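Local structure of guanylate kinase (Coxiella burnetii, 3TR0) at residues A7-P15 with F116-P126; L23-I34 with V177-R188. The protein catalyses the ATP-dependent phosphorylation of GMP to GDP, yielding ADP, and is predicted to be essential for recycling GMP and, indirectly, cGMP. All blocks are in the same frame, centred on the assembly; numbering follows the deposited sequence. Where two conformers were deposited one is given.

Contact 1 (A7-P15 with F116-P126); sequences ANLFIISAP and FPPALSIFILP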
# COMPACT_ATOMS: atom_id res chain seq x y z
N ALA A 7 3.18 4.40 -14.42
CA ALA A 7 4.39 4.28 -13.61
C ALA A 7 4.49 5.41 -12.60
O ALA A 7 3.97 6.50 -12.82
CB ALA A 7 5.62 4.25 -14.52
N ASN A 8 5.18 5.14 -11.50
CA ASN A 8 5.28 6.10 -10.42
C ASN A 8 6.72 6.23 -9.97
O ASN A 8 7.57 5.42 -10.34
CB ASN A 8 4.39 5.65 -9.25
CG ASN A 8 3.99 6.79 -8.34
OD1 ASN A 8 4.48 7.91 -8.46
ND2 ASN A 8 3.08 6.51 -7.41
N LEU A 9 7.00 7.26 -9.18
CA LEU A 9 8.29 7.42 -8.54
C LEU A 9 8.21 6.94 -7.10
O LEU A 9 7.27 7.25 -6.39
CB LEU A 9 8.72 8.89 -8.57
CG LEU A 9 8.78 9.56 -9.94
CD1 LEU A 9 9.20 11.01 -9.79
CD2 LEU A 9 9.75 8.81 -10.85
N PHE A 10 9.21 6.17 -6.68
CA PHE A 10 9.27 5.69 -5.31
C PHE A 10 10.53 6.21 -4.66
O PHE A 10 11.63 5.78 -4.99
CB PHE A 10 9.24 4.16 -5.28
CG PHE A 10 7.93 3.58 -5.72
CD1 PHE A 10 6.91 3.37 -4.81
CD2 PHE A 10 7.71 3.26 -7.05
CE1 PHE A 10 5.70 2.84 -5.22
CE2 PHE A 10 6.50 2.73 -7.46
CZ PHE A 10 5.49 2.53 -6.54
N ILE A 11 10.36 7.17 -3.75
CA ILE A 11 11.49 7.82 -3.09
C ILE A 11 11.90 6.99 -1.89
O ILE A 11 11.06 6.64 -1.07
CB ILE A 11 11.10 9.24 -2.62
CG1 ILE A 11 10.64 10.09 -3.80
CG2 ILE A 11 12.26 9.90 -1.90
CD1 ILE A 11 9.81 11.29 -3.39
N ILE A 12 13.19 6.68 -1.80
CA ILE A 12 13.72 5.96 -0.65
C ILE A 12 14.76 6.82 0.04
O ILE A 12 15.77 7.18 -0.56
CB ILE A 12 14.42 4.66 -1.08
CG1 ILE A 12 13.58 3.91 -2.12
CG2 ILE A 12 14.68 3.79 0.13
CD1 ILE A 12 12.29 3.38 -1.57
N SER A 13 14.51 7.16 1.30
CA SER A 13 15.46 7.99 2.06
C SER A 13 15.84 7.31 3.37
O SER A 13 15.05 6.55 3.94
CB SER A 13 14.88 9.38 2.34
OG SER A 13 14.49 10.02 1.14
N ALA A 14 17.05 7.60 3.85
CA ALA A 14 17.54 7.01 5.08
C ALA A 14 18.84 7.67 5.49
O ALA A 14 19.56 8.22 4.65
CB ALA A 14 17.74 5.51 4.92
N PRO A 15 19.15 7.64 6.80
CA PRO A 15 20.45 8.17 7.22
C PRO A 15 21.56 7.28 6.68
O PRO A 15 21.32 6.10 6.43
CB PRO A 15 20.38 8.08 8.75
CG PRO A 15 19.36 7.01 9.03
CD PRO A 15 18.34 7.16 7.93
N PHE A 116 6.09 15.85 -8.75
CA PHE A 116 5.38 14.65 -9.17
C PHE A 116 4.52 14.12 -8.02
O PHE A 116 4.93 13.21 -7.30
CB PHE A 116 6.37 13.58 -9.65
CG PHE A 116 5.76 12.51 -10.50
CD1 PHE A 116 5.47 12.75 -11.84
CD2 PHE A 116 5.47 11.26 -9.98
CE1 PHE A 116 4.91 11.76 -12.63
CE2 PHE A 116 4.91 10.27 -10.76
CZ PHE A 116 4.62 10.52 -12.09
N PRO A 117 3.33 14.71 -7.85
CA PRO A 117 2.43 14.46 -6.72
C PRO A 117 2.13 12.98 -6.40
O PRO A 117 2.06 12.65 -5.22
CB PRO A 117 1.14 15.20 -7.11
CG PRO A 117 1.30 15.59 -8.55
CD PRO A 117 2.77 15.70 -8.79
N PRO A 118 1.95 12.12 -7.42
CA PRO A 118 1.62 10.73 -7.10
C PRO A 118 2.76 9.99 -6.40
O PRO A 118 2.54 8.89 -5.88
CB PRO A 118 1.37 10.10 -8.47
CG PRO A 118 1.07 11.25 -9.37
CD PRO A 118 1.93 12.36 -8.87
N ALA A 119 3.96 10.56 -6.40
CA ALA A 119 5.13 9.91 -5.81
C ALA A 119 4.91 9.42 -4.37
O ALA A 119 4.32 10.12 -3.54
CB ALA A 119 6.34 10.83 -5.87
N LEU A 120 5.39 8.21 -4.08
CA LEU A 120 5.33 7.66 -2.73
C LEU A 120 6.73 7.70 -2.14
O LEU A 120 7.72 7.46 -2.83
CB LEU A 120 4.81 6.23 -2.75
CG LEU A 120 3.33 6.02 -3.11
CD1 LEU A 120 2.94 4.56 -2.91
CD2 LEU A 120 2.44 6.93 -2.28
N SER A 121 6.82 8.00 -0.85
CA SER A 121 8.13 8.08 -0.20
C SER A 121 8.21 7.13 0.99
O SER A 121 7.25 6.97 1.75
CB SER A 121 8.45 9.53 0.20
OG SER A 121 7.49 10.05 1.11
N ILE A 122 9.37 6.48 1.12
CA ILE A 122 9.61 5.49 2.16
C ILE A 122 10.88 5.86 2.92
O ILE A 122 11.92 6.10 2.31
CB ILE A 122 9.84 4.09 1.55
CG1 ILE A 122 8.69 3.71 0.63
CG2 ILE A 122 10.07 3.05 2.64
CD1 ILE A 122 8.97 2.50 -0.26
N PHE A 123 10.80 5.91 4.25
CA PHE A 123 11.97 6.20 5.06
C PHE A 123 12.46 4.93 5.75
O PHE A 123 11.70 4.25 6.43
CB PHE A 123 11.66 7.29 6.10
CG PHE A 123 12.89 7.98 6.62
CD1 PHE A 123 13.29 9.20 6.09
CD2 PHE A 123 13.65 7.42 7.63
CE1 PHE A 123 14.42 9.84 6.56
CE2 PHE A 123 14.78 8.06 8.11
CZ PHE A 123 15.17 9.27 7.56
N ILE A 124 13.74 4.62 5.56
CA ILE A 124 14.32 3.44 6.19
C ILE A 124 14.98 3.82 7.51
O ILE A 124 15.87 4.66 7.55
CB ILE A 124 15.38 2.78 5.28
CG1 ILE A 124 14.83 2.53 3.88
CG2 ILE A 124 15.88 1.48 5.91
CD1 ILE A 124 13.64 1.61 3.85
N LEU A 125 14.52 3.19 8.59
CA LEU A 125 15.05 3.44 9.92
C LEU A 125 16.01 2.34 10.34
O LEU A 125 15.77 1.17 10.07
CB LEU A 125 13.91 3.52 10.94
CG LEU A 125 12.89 4.64 10.76
CD1 LEU A 125 11.65 4.36 11.61
CD2 LEU A 125 13.51 5.97 11.11
N PRO A 126 17.11 2.71 11.02
CA PRO A 126 17.98 1.71 11.62
C PRO A 126 17.32 1.22 12.90
O PRO A 126 16.46 1.91 13.43
CB PRO A 126 19.25 2.50 11.95
CG PRO A 126 18.74 3.88 12.24
CD PRO A 126 17.56 4.09 11.30
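Strands 9-13 and 120-125 lie side by side in the parallel sheet of a P-loop kinase, and F10 pairs with L120, I11 with S121, I12 with I122 and S13 with F123. Five backbone bonds join them, from L120 N to L9 O at 3.1 Å through to I124 N on S13 O at 2.8 Å. On the F10 side, I12 and I122 run alongside each other and meet CD1 to CD1 at 3.7 Å.

At the N-terminal end the turn 116-119 is pinned by N8. Its CG stands opposite the backbone N (chi1 -157°), which carries the amide across the gap: ND2 gives a fairly straight bond to P118 O at 2.9 Å, with that oxygen in the amide plane although the donor sits well above the plane of the P118 carbonyl. OD1 lies at the edge of the F116 ring, 3.3 Å from CE2, while CG of L9 packs 3.7 Å from F116 CD2. Where strand 9-13 runs into the predicted ATP-binding loop, S13 O lies over one face of the F123 ring and P15 CD comes within 3.7 Å of F123 CE2.

Strand 99-103 hydrogen-bonds the other edge of 9-13. Helix 106-115 packs on L9, I11 and A119, helix 173-187 on F10, L120 and I122, and M158 of helix 147-158 reaches P15 and F123.

Contact 2 (L23-I34 with V177-R188); sequences LVRALVKALAEI and VQNLIHIISAER
L27 and I181 slide past each other in the tight part of this helix-helix contact, CD1 of the leucine 3.7 Å from CG1 of the isoleucine. With CG of L27 anti to the backbone N (chi1 178°) and the branch turned by chi2 near 60°, CD1 goes to I181 and CD2 to I184, which L27 meets tip to tip. I34 reaches the same I184 methyl, CD1, with its own CD1; how close either approach is remains doubtful, since I184 takes two positions. The buried seam continues toward the predicted ATP-binding loop, where L23 and V177 pass in opposite directions, CD2 to CG2 at 3.8 Å, and L180 CD1 rests 4.0 Å from L23 CB.

The other flank is looser and more open to solvent. Here small residues do the touching: A26 CB lies 4.0 Å from V177 CG2, and exposed A30 reaches the tip of I181. Past the helix, L31 lays CD1 on I184 CG2, and R188 runs out, extended from CG to NE (chi3 163°), to the exposed loop residues A32 and E33. Its NH2 bonds A32 O at 2.8 Å, in the plane of that carbonyl; NH1 adds a weak bond to the same oxygen and another weak one to a water that also takes A32 N. I184 CG2 lies over one face of the guanidinium.

The helix segments cross at -57° and their axes approach to 9.6 Å, both on the same side of the parallel sheet. L27 and I34 rest on L101, L180 on I122 and I184 on F10, while D99 forms a salt bridge with R188 NE. Beyond them, H182 and A186 meet their counterparts in the second subunit.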
# COMPACT_ATOMS: atom_id res chain seq x y z
N LEU A 23 19.35 -2.67 0.38
CA LEU A 23 17.92 -2.99 0.32
C LEU A 23 17.35 -2.72 -1.06
O LEU A 23 16.65 -3.55 -1.63
CB LEU A 23 17.14 -2.17 1.35
CG LEU A 23 17.29 -2.53 2.83
CD1 LEU A 23 16.53 -1.52 3.68
CD2 LEU A 23 16.78 -3.93 3.08
N VAL A 24 17.65 -1.53 -1.58
CA VAL A 24 17.14 -1.11 -2.88
C VAL A 24 17.62 -2.03 -4.00
O VAL A 24 16.87 -2.34 -4.93
CB VAL A 24 17.51 0.35 -3.18
CG1 VAL A 24 17.12 0.71 -4.60
CG2 VAL A 24 16.81 1.28 -2.20
N ARG A 25 18.87 -2.48 -3.91
CA ARG A 25 19.41 -3.39 -4.92
C ARG A 25 18.73 -4.76 -4.91
O ARG A 25 18.52 -5.36 -5.97
CB ARG A 25 20.92 -3.52 -4.78
CG ARG A 25 21.66 -2.27 -5.23
CD ARG A 25 23.16 -2.39 -5.03
NE ARG A 25 23.85 -1.21 -5.55
CZ ARG A 25 25.12 -0.91 -5.29
NH1 ARG A 25 25.85 -1.69 -4.51
NH2 ARG A 25 25.66 0.19 -5.82
N ALA A 26 18.38 -5.24 -3.73
CA ALA A 26 17.64 -6.49 -3.61
C ALA A 26 16.20 -6.32 -4.09
O ALA A 26 15.63 -7.22 -4.70
CB ALA A 26 17.66 -6.99 -2.18
N LEU A 27 15.62 -5.16 -3.81
CA LEU A 27 14.26 -4.85 -4.24
C LEU A 27 14.11 -4.98 -5.75
O LEU A 27 13.15 -5.59 -6.24
CB LEU A 27 13.88 -3.44 -3.80
CG LEU A 27 12.49 -2.96 -4.22
CD1 LEU A 27 11.41 -3.86 -3.65
CD2 LEU A 27 12.27 -1.53 -3.77
N VAL A 28 15.05 -4.41 -6.50
CA VAL A 28 14.94 -4.43 -7.96
C VAL A 28 15.17 -5.82 -8.53
O VAL A 28 14.77 -6.11 -9.66
CB VAL A 28 15.89 -3.42 -8.62
CG1 VAL A 28 15.58 -2.02 -8.14
CG2 VAL A 28 17.34 -3.78 -8.33
N LYS A 29 15.81 -6.69 -7.75
CA LYS A 29 16.02 -8.07 -8.17
C LYS A 29 14.76 -8.90 -7.97
O LYS A 29 14.52 -9.87 -8.68
CB LYS A 29 17.19 -8.69 -7.41
CG LYS A 29 18.50 -8.69 -8.18
CD LYS A 29 18.70 -7.36 -8.88
CE LYS A 29 19.83 -7.42 -9.89
NZ LYS A 29 19.92 -6.18 -10.70
N ALA A 30 13.95 -8.50 -7.00
CA ALA A 30 12.74 -9.24 -6.64
C ALA A 30 11.52 -8.82 -7.46
O ALA A 30 10.58 -9.60 -7.63
CB ALA A 30 12.46 -9.09 -5.16
N LEU A 31 11.53 -7.59 -7.96
CA LEU A 31 10.40 -7.04 -8.70
C LEU A 31 10.73 -6.79 -10.16
O LEU A 31 11.87 -6.50 -10.51
CB LEU A 31 9.92 -5.73 -8.07
CG LEU A 31 9.10 -5.80 -6.78
CD1 LEU A 31 8.83 -4.39 -6.27
CD2 LEU A 31 7.81 -6.56 -7.01
N ALA A 32 9.71 -6.87 -11.00
CA ALA A 32 9.86 -6.53 -12.41
C ALA A 32 9.37 -5.10 -12.66
O ALA A 32 8.65 -4.54 -11.84
CB ALA A 32 9.08 -7.51 -13.28
N GLU A 33 9.79 -4.54 -13.78
CA GLU A 33 9.29 -3.24 -14.25
C GLU A 33 9.57 -2.10 -13.27
O GLU A 33 8.75 -1.20 -13.10
CB GLU A 33 7.80 -3.33 -14.57
CG GLU A 33 7.47 -4.35 -15.65
CD GLU A 33 5.98 -4.42 -15.95
OE1 GLU A 33 5.57 -3.89 -17.00
OE2 GLU A 33 5.24 -5.02 -15.15
N ILE A 34 10.74 -2.14 -12.64
CA ILE A 34 11.17 -1.07 -11.76
C ILE A 34 12.69 -0.94 -11.83
O ILE A 34 13.40 -1.94 -11.79
CB ILE A 34 10.68 -1.30 -10.30
CG1 ILE A 34 10.99 -0.09 -9.42
CG2 ILE A 34 11.27 -2.57 -9.73
CD1 ILE A 34 10.27 -0.12 -8.08
N VAL A 177 13.18 -6.00 2.95
CA VAL A 177 12.95 -6.12 1.52
C VAL A 177 11.50 -6.49 1.25
O VAL A 177 10.83 -5.88 0.42
CB VAL A 177 13.87 -7.17 0.87
CG1 VAL A 177 13.51 -7.37 -0.59
CG2 VAL A 177 15.33 -6.76 1.02
N GLN A 178 10.99 -7.49 1.97
CA GLN A 178 9.60 -7.91 1.80
C GLN A 178 8.62 -6.77 2.07
O GLN A 178 7.58 -6.67 1.42
CB GLN A 178 9.26 -9.11 2.68
CG GLN A 178 7.82 -9.58 2.55
CD GLN A 178 7.49 -10.07 1.14
OE1 GLN A 178 7.93 -11.15 0.73
NE2 GLN A 178 6.71 -9.28 0.40
N ASN A 179 8.94 -5.91 3.02
CA ASN A 179 8.08 -4.76 3.30
C ASN A 179 8.10 -3.73 2.18
O ASN A 179 7.07 -3.16 1.83
CB ASN A 179 8.43 -4.12 4.64
CG ASN A 179 7.93 -4.94 5.81
OD1 ASN A 179 6.91 -5.62 5.71
ND2 ASN A 179 8.64 -4.88 6.93
N LEU A 180 9.28 -3.51 1.61
CA LEU A 180 9.38 -2.64 0.44
C LEU A 180 8.54 -3.21 -0.71
O LEU A 180 7.87 -2.48 -1.43
CB LEU A 180 10.85 -2.48 0.03
CG LEU A 180 11.73 -1.77 1.07
CD1 LEU A 180 13.21 -1.78 0.68
CD2 LEU A 180 11.24 -0.35 1.27
N ILE A 181 8.56 -4.53 -0.86
CA ILE A 181 7.78 -5.19 -1.90
C ILE A 181 6.28 -4.99 -1.69
O ILE A 181 5.55 -4.72 -2.63
CB ILE A 181 8.11 -6.69 -2.00
CG1 ILE A 181 9.54 -6.89 -2.49
CG2 ILE A 181 7.12 -7.40 -2.92
CD1 ILE A 181 10.01 -8.33 -2.43
N HIS A 182 5.82 -5.10 -0.44
CA HIS A 182 4.42 -4.83 -0.13
C HIS A 182 4.03 -3.43 -0.59
O HIS A 182 2.97 -3.23 -1.18
CB HIS A 182 4.14 -4.95 1.38
CG HIS A 182 4.14 -6.36 1.89
ND1 HIS A 182 3.60 -7.41 1.18
CD2 HIS A 182 4.60 -6.89 3.05
CE1 HIS A 182 3.74 -8.52 1.87
NE2 HIS A 182 4.34 -8.23 3.01
N ILE A 183 4.89 -2.45 -0.30
CA ILE A 183 4.56 -1.05 -0.55
C ILE A 183 4.44 -0.76 -2.05
O ILE A 183 3.49 -0.11 -2.49
CB ILE A 183 5.58 -0.11 0.11
CG1 ILE A 183 5.44 -0.16 1.63
CG2 ILE A 183 5.40 1.32 -0.40
CD1 ILE A 183 6.66 0.35 2.39
N ILE A 184 5.40 -1.24 -2.83
CA ILE A 184 5.35 -1.04 -4.28
C ILE A 184 4.22 -1.86 -4.90
O ILE A 184 3.51 -1.38 -5.79
CB ILE A 184 6.69 -1.39 -4.94
CG1 ILE A 184 7.73 -0.34 -4.56
CG2 ILE A 184 6.53 -1.46 -6.46
CD1 ILE A 184 9.16 -0.75 -4.84
N SER A 185 4.04 -3.08 -4.43
CA SER A 185 3.00 -3.96 -4.95
C SER A 185 1.60 -3.38 -4.72
O SER A 185 0.73 -3.47 -5.59
CB SER A 185 3.11 -5.35 -4.32
OG SER A 185 4.31 -6.00 -4.72
N ALA A 186 1.39 -2.79 -3.55
CA ALA A 186 0.11 -2.17 -3.22
C ALA A 186 -0.16 -0.94 -4.10
O ALA A 186 -1.28 -0.72 -4.53
CB ALA A 186 0.05 -1.78 -1.74
N GLU A 187 0.88 -0.15 -4.34
CA GLU A 187 0.73 1.03 -5.20
C GLU A 187 0.22 0.61 -6.57
O GLU A 187 -0.61 1.28 -7.18
CB GLU A 187 2.07 1.76 -5.35
CG GLU A 187 1.97 3.12 -6.05
CD GLU A 187 1.97 3.03 -7.57
OE1 GLU A 187 2.24 1.94 -8.13
OE2 GLU A 187 1.71 4.07 -8.21
N ARG A 188 0.72 -0.52 -7.05
CA ARG A 188 0.39 -1.00 -8.39
C ARG A 188 -1.02 -1.56 -8.47
O ARG A 188 -1.48 -1.92 -9.55
CB ARG A 188 1.40 -2.05 -8.84
CG ARG A 188 2.81 -1.50 -9.08
CD ARG A 188 3.81 -2.63 -9.25
NE ARG A 188 5.06 -2.16 -9.86
CZ ARG A 188 6.08 -2.96 -10.14
NH1 ARG A 188 6.02 -4.25 -9.87
NH2 ARG A 188 7.18 -2.45 -10.70
O HOH W 1 6.94 -7.05 -10.57

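Overall arrangement
The chain enters through strand 9-13, passes the predicted ATP-binding loop and turns into helix 20-30, so the first halves of both contacts follow directly on one another. Contact 1 closes when the chain returns as strand 120-125, a hundred residues later; contact 2 stays open until helix 173-187 arrives, and the two closures therefore cross rather than nest. Contact 1 joins two neighbouring strands of the parallel sheet, and contact 2 joins two helices that cover one of its faces. E187 links them directly, with OE2 probably hydrogen-bonded to N8 ND2 and CG against F10 and L120. Both contacts also touch the second subunit.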